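Local structure of 2-hydroxyisobutyryl-CoA synthetase (Aquincola tertiaricarbonis, 6HDY) at residues A[19-23]-A[145-149]. The protein is an acyl-CoA synthetase of the ANL superfamily of AMP-binding enzymes. Numbering follows the deposited sequence.
Sequences VEYDE and RAIAN
The guanidinium of Arg-145 meets the carboxylate of Glu-23 along its edge, while one of its faces carries the methyl of Ala-148, 3.5 Å above the plane and nearer its margin than its centre. The grip is side-on: NE of Arg-145 donates almost straight (176°) to OE1 of Glu-23 at 3.3 Å, and NH2 of Arg-145 reaches OE2 of Glu-23 at 3.0 Å. With the two planes well inclined to each other, both carboxylate oxygens are approached from above their own plane. Bends at chi2 and chi3 fold the arginine chain back, which lets its head lie beside the helix. The Tyr-21 ring has CG2 of Val-19 over one face, and CD2 of Tyr-21 meets CB of Asn-149 obliquely at 3.4 Å. This ring and the Asn-149 amide are turned only 22° apart, and the two side chains run antiparallel past one another.

Through these contacts an irregular N-terminal segment passes across helix 141-157 in the AMP-binding region of the ANL fold. Helix 176-187 lies alongside, its Arg-187 hydrogen-bonding OD1 of Asn-149; separately, OH of Tyr-21 hydrogen-bonds Glu-331.

One helical turn separates Asn-149 from Arg-145, and chi1 of -78° sets its CG anti to the carbonyl carbon, turning the amide back along the helix. From there ND2 of Asn-149 donates to O of Arg-145 at 2.7 Å and to OE1 of Glu-23 at 3.3 Å; together with the Arg-187 bond to OD1 these fix the rotation of the amide. That carbonyl also accepts the helical N-H of Asn-149, on its other face. Likewise OE1 takes the arginine and asparagine donors from opposite faces of the carboxylate. Farther along, CG1 of Val-19 rests on CB of Ala-146 at 3.7 Å.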
loop_
_atom_site.group_PDB
_atom_site.type_symbol
_atom_site.label_atom_id
_atom_site.label_comp_id
_atom_site.label_asym_id
_atom_site.label_seq_id
_atom_site.Cartn_x
_atom_site.Cartn_y
_atom_site.Cartn_z
ATOM N N VAL A 19 23.322 -13.659 -5.296
ATOM C CA VAL A 19 22.494 -14.709 -4.692
ATOM C C VAL A 19 21.307 -15.102 -5.636
ATOM O O VAL A 19 20.893 -14.306 -6.472
ATOM C CB VAL A 19 22.071 -14.298 -3.255
ATOM C CG1 VAL A 19 20.852 -13.373 -3.272
ATOM C CG2 VAL A 19 21.846 -15.514 -2.362
ATOM N N GLU A 20 20.814 -16.340 -5.511
ATOM C CA GLU A 20 19.772 -16.910 -6.358
ATOM C C GLU A 20 19.038 -18.036 -5.633
ATOM O O GLU A 20 19.220 -19.219 -5.948
ATOM C CB GLU A 20 20.414 -17.452 -7.657
ATOM C CG GLU A 20 19.928 -16.713 -8.892
ATOM C CD GLU A 20 19.399 -17.584 -10.018
ATOM O OE1 GLU A 20 18.273 -17.314 -10.494
ATOM O OE2 GLU A 20 20.104 -18.540 -10.416
ATOM N N TYR A 21 18.183 -17.658 -4.694
ATOM C CA TYR A 21 17.442 -18.580 -3.838
ATOM C C TYR A 21 16.391 -19.463 -4.508
ATOM O O TYR A 21 15.600 -18.982 -5.314
ATOM C CB TYR A 21 16.772 -17.811 -2.702
ATOM C CG TYR A 21 17.719 -17.272 -1.647
ATOM C CD1 TYR A 21 18.399 -18.133 -0.785
ATOM C CD2 TYR A 21 17.850 -15.899 -1.437
ATOM C CE1 TYR A 21 19.264 -17.642 0.191
ATOM C CE2 TYR A 21 18.676 -15.396 -0.437
ATOM C CZ TYR A 21 19.379 -16.271 0.381
ATOM O OH TYR A 21 20.158 -15.766 1.390
ATOM N N ASP A 22 16.339 -20.747 -4.097
ATOM C CA ASP A 22 15.312 -21.703 -4.504
ATOM C C ASP A 22 14.004 -21.193 -3.868
ATOM O O ASP A 22 13.853 -21.184 -2.644
ATOM C CB ASP A 22 15.658 -23.140 -4.015
ATOM C CG ASP A 22 14.588 -24.219 -4.222
ATOM O OD1 ASP A 22 13.497 -23.894 -4.762
ATOM O OD2 ASP A 22 14.832 -25.383 -3.828
ATOM N N GLU A 23 13.084 -20.733 -4.728
ATOM C CA GLU A 23 11.777 -20.190 -4.383
ATOM C C GLU A 23 10.827 -21.254 -3.816
ATOM O O GLU A 23 9.835 -20.903 -3.178
ATOM C CB GLU A 23 11.154 -19.490 -5.614
ATOM C CG GLU A 23 11.879 -18.226 -6.076
ATOM C CD GLU A 23 11.925 -17.072 -5.086
ATOM O OE1 GLU A 23 12.921 -16.314 -5.105
ATOM O OE2 GLU A 23 10.977 -16.933 -4.281
ATOM N N ARG A 145 13.839 -10.399 -4.685
ATOM C CA ARG A 145 13.856 -11.834 -4.339
ATOM C C ARG A 145 14.814 -12.105 -3.167
ATOM O O ARG A 145 14.431 -12.811 -2.239
ATOM C CB ARG A 145 14.169 -12.740 -5.557
ATOM C CG ARG A 145 13.115 -12.721 -6.701
ATOM C CD ARG A 145 11.651 -12.550 -6.268
ATOM N NE ARG A 145 11.180 -13.541 -5.288
ATOM C CZ ARG A 145 10.143 -13.351 -4.475
ATOM N NH1 ARG A 145 9.469 -12.215 -4.508
ATOM N NH2 ARG A 145 9.766 -14.305 -3.631
ATOM N N ALA A 146 16.014 -11.489 -3.170
ATOM C CA ALA A 146 16.979 -11.632 -2.061
ATOM C C ALA A 146 16.362 -11.112 -0.730
ATOM O O ALA A 146 16.515 -11.750 0.310
ATOM C CB ALA A 146 18.277 -10.890 -2.377
ATOM N N ILE A 147 15.613 -10.003 -0.793
ATOM C CA ILE A 147 14.926 -9.401 0.366
ATOM C C ILE A 147 13.778 -10.314 0.869
ATOM O O ILE A 147 13.657 -10.528 2.075
ATOM C CB ILE A 147 14.408 -7.959 0.016
ATOM C CG1 ILE A 147 15.585 -6.999 -0.270
ATOM C CG2 ILE A 147 13.474 -7.416 1.143
ATOM C CD1 ILE A 147 15.235 -5.653 -0.997
ATOM N N ALA A 148 12.926 -10.817 -0.056
ATOM C CA ALA A 148 11.793 -11.683 0.289
ATOM C C ALA A 148 12.253 -12.979 0.974
ATOM O O ALA A 148 11.642 -13.402 1.957
ATOM C CB ALA A 148 10.973 -12.001 -0.954
ATOM N N ASN A 149 13.346 -13.573 0.485
ATOM C CA ASN A 149 13.921 -14.792 1.043
ATOM C C ASN A 149 14.551 -14.562 2.398
ATOM O O ASN A 149 14.276 -15.333 3.327
ATOM C CB ASN A 149 14.896 -15.425 0.073
ATOM C CG ASN A 149 14.200 -16.174 -1.013
ATOM O OD1 ASN A 149 13.904 -17.352 -0.869
ATOM N ND2 ASN A 149 13.884 -15.502 -2.109
#